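BldN (Streptomyces venezuelae, PDB 6DXO) is probably the membrane-bound anti-sigma factor RsbN rather than BldN itself, with this N-terminal part binding the ECF sigma factor BldN. Local coordinates at residues B[13-18]-B[40-44]. Numbering follows the deposited sequence.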
ATOM      1  N   ALA B  13       3.187 -31.191   2.485  1.00 47.60           N
ATOM      2  CA  ALA B  13       2.459 -31.326   1.228  1.00 44.53           C
ATOM      3  C   ALA B  13       1.341 -30.291   1.154  1.00 43.29           C
ATOM      4  O   ALA B  13       1.115 -29.670   0.113  1.00 39.60           O
ATOM      5  CB  ALA B  13       1.887 -32.726   1.096  1.00 48.50           C
ATOM      6  N   PHE B  14       0.644 -30.118   2.270  1.00 40.58           N
ATOM      7  CA  PHE B  14      -0.419 -29.132   2.363  1.00 37.21           C
ATOM      8  C   PHE B  14       0.157 -27.736   2.142  1.00 28.58           C
ATOM      9  O   PHE B  14      -0.384 -26.949   1.372  1.00 40.43           O
ATOM     10  CB  PHE B  14      -1.113 -29.244   3.720  1.00 38.62           C
ATOM     11  CG  PHE B  14      -2.261 -28.290   3.906  1.00 33.74           C
ATOM     12  CD1 PHE B  14      -2.286 -27.424   4.987  1.00 32.58           C
ATOM     13  CD2 PHE B  14      -3.321 -28.264   3.007  1.00 38.77           C
ATOM     14  CE1 PHE B  14      -3.347 -26.544   5.171  1.00 34.59           C
ATOM     15  CE2 PHE B  14      -4.384 -27.387   3.187  1.00 37.79           C
ATOM     16  CZ  PHE B  14      -4.395 -26.529   4.269  1.00 35.35           C
ATOM     17  N   ALA B  15       1.266 -27.438   2.809  1.00 33.86           N
ATOM     18  CA  ALA B  15       1.911 -26.141   2.664  1.00 36.94           C
ATOM     19  C   ALA B  15       2.200 -25.864   1.196  1.00 44.15           C
ATOM     20  O   ALA B  15       1.887 -24.794   0.679  1.00 40.33           O
ATOM     21  CB  ALA B  15       3.201 -26.089   3.486  1.00 40.88           C
ATOM     22  N   GLN B  16       2.792 -26.849   0.525  1.00 52.79           N
ATOM     23  CA  GLN B  16       3.141 -26.712  -0.884  1.00 51.25           C
ATOM     24  C   GLN B  16       1.905 -26.554  -1.766  1.00 53.44           C
ATOM     25  O   GLN B  16       1.921 -25.808  -2.744  1.00 58.57           O
ATOM     26  CB  GLN B  16       3.971 -27.910  -1.351  1.00 53.20           C
ATOM     27  CG  GLN B  16       4.482 -27.767  -2.766  1.00 58.07           C
ATOM     28  CD  GLN B  16       5.330 -26.525  -2.947  1.00 59.79           C
ATOM     29  OE1 GLN B  16       5.233 -25.835  -3.961  1.00 63.68           O
ATOM     30  NE2 GLN B  16       6.172 -26.237  -1.964  1.00 63.97           N
ATOM     31  N   ALA B  17       0.837 -27.262  -1.415  1.00 48.79           N
ATOM     32  CA  ALA B  17      -0.423 -27.158  -2.137  1.00 43.78           C
ATOM     33  C   ALA B  17      -1.041 -25.765  -1.995  1.00 50.05           C
ATOM     34  O   ALA B  17      -1.558 -25.207  -2.962  1.00 46.80           O
ATOM     35  CB  ALA B  17      -1.393 -28.219  -1.658  1.00 41.46           C
ATOM     36  N   LEU B  18      -0.993 -25.205  -0.788  1.00 52.27           N
ATOM     37  CA  LEU B  18      -1.563 -23.880  -0.554  1.00 49.08           C
ATOM     38  C   LEU B  18      -0.900 -22.841  -1.445  1.00 52.01           C
ATOM     39  O   LEU B  18      -1.579 -22.036  -2.085  1.00 57.60           O
ATOM     40  CB  LEU B  18      -1.427 -23.473   0.914  1.00 42.30           C
ATOM     41  CG  LEU B  18      -2.352 -24.192   1.894  1.00 41.78           C
ATOM     42  CD1 LEU B  18      -1.926 -23.911   3.324  1.00 44.21           C
ATOM     43  CD2 LEU B  18      -3.801 -23.786   1.666  1.00 36.07           C
ATOM     44  N   GLN B  40      -6.694 -34.331   1.532  1.00 77.78           N
ATOM     45  CA  GLN B  40      -5.995 -33.061   1.357  1.00 65.62           C
ATOM     46  C   GLN B  40      -6.798 -32.089   0.494  1.00 63.62           C
ATOM     47  O   GLN B  40      -6.635 -30.872   0.597  1.00 63.05           O
ATOM     48  CB  GLN B  40      -4.621 -33.288   0.729  1.00 59.88           C
ATOM     49  CG  GLN B  40      -3.738 -32.058   0.729  1.00 63.89           C
ATOM     50  CD  GLN B  40      -2.622 -32.145  -0.290  1.00 67.38           C
ATOM     51  OE1 GLN B  40      -1.448 -31.975   0.040  1.00 68.31           O
ATOM     52  NE2 GLN B  40      -2.985 -32.403  -1.542  1.00 68.03           N
ATOM     53  N   GLY B  41      -7.653 -32.633  -0.367  1.00 58.54           N
ATOM     54  CA  GLY B  41      -8.498 -31.817  -1.218  1.00 55.93           C
ATOM     55  C   GLY B  41      -9.563 -31.094  -0.418  1.00 53.58           C
ATOM     56  O   GLY B  41     -10.003 -30.005  -0.783  1.00 51.01           O
ATOM     57  N   LYS B  42      -9.985 -31.707   0.683  1.00 52.20           N
ATOM     58  CA  LYS B  42     -10.966 -31.087   1.557  1.00 57.33           C
ATOM     59  C   LYS B  42     -10.309 -29.950   2.332  1.00 57.20           C
ATOM     60  O   LYS B  42     -10.899 -28.887   2.516  1.00 59.72           O
ATOM     61  CB  LYS B  42     -11.572 -32.117   2.513  1.00 62.52           C
ATOM     62  CG  LYS B  42     -12.699 -31.568   3.376  1.00 67.00           C
ATOM     63  CD  LYS B  42     -13.768 -30.887   2.530  1.00 73.18           C
ATOM     64  CE  LYS B  42     -14.851 -30.270   3.404  1.00 75.78           C
ATOM     65  NZ  LYS B  42     -15.904 -29.580   2.602  1.00 76.55           N
ATOM     66  N   LEU B  43      -9.077 -30.178   2.772  1.00 58.80           N
ATOM     67  CA  LEU B  43      -8.328 -29.165   3.503  1.00 52.93           C
ATOM     68  C   LEU B  43      -8.127 -27.922   2.648  1.00 44.92           C
ATOM     69  O   LEU B  43      -8.329 -26.800   3.111  1.00 43.12           O
ATOM     70  CB  LEU B  43      -6.977 -29.721   3.953  1.00 51.33           C
ATOM     71  CG  LEU B  43      -7.029 -30.941   4.873  1.00 47.99           C
ATOM     72  CD1 LEU B  43      -5.621 -31.363   5.265  1.00 47.40           C
ATOM     73  CD2 LEU B  43      -7.871 -30.655   6.107  1.00 51.50           C
ATOM     74  N   LEU B  44      -7.729 -28.127   1.399  1.00 43.94           N
ATOM     75  CA  LEU B  44      -7.502 -27.022   0.479  1.00 46.63           C
ATOM     76  C   LEU B  44      -8.790 -26.250   0.215  1.00 45.40           C
ATOM     77  O   LEU B  44      -8.774 -25.028   0.093  1.00 46.12           O
ATOM     78  CB  LEU B  44      -6.906 -27.527  -0.837  1.00 53.81           C
ATOM     79  CG  LEU B  44      -5.436 -27.961  -0.796  1.00 61.85           C
ATOM     80  CD1 LEU B  44      -5.035 -28.673  -2.082  1.00 58.49           C
ATOM     81  CD2 LEU B  44      -4.526 -26.765  -0.536  1.00 64.84           C
TER
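Two helical segments meet here along a small apolar seam, burying 296 Å² in total. Ala-13 meets the extended side chain of Gln-40, whose OE1 lies 3.6 Å from Ala-13 CB. This amide oxygen also comes within 3.4 Å of Ala-13 O, but both atoms are acceptors, so the approach is packing and not bonding. One residue on, the ring of Phe-14 reaches across to the second helix: CE2 is 3.6 Å from Leu-43 CB and 3.8 Å from Leu-44 CD2, while the aliphatic part of Gln-40 skirts the same ring. Ala-17 points directly at the partner, and its small methyl lets Leu-44 come close, CB to CD2 at 3.6 Å. Leu-18 closes the patch with its CD2 3.8 Å from Leu-44 CD2, so that this one leucine methyl nestles among Phe-14, Ala-17 and Leu-18. The CA pairs Phe-14/Gln-40 and Leu-18/Leu-44, 6.9 and 6.8 Å apart, advance together by one helical turn, so the backbones run the same way. The contact thus sets the C-terminal part of helix 3-20 beside the start of helix 41-51, across the unmodelled connection 22-38; the sigma factor chain does not touch these segments, and helix 60-78 follows later in this all-helical fragment.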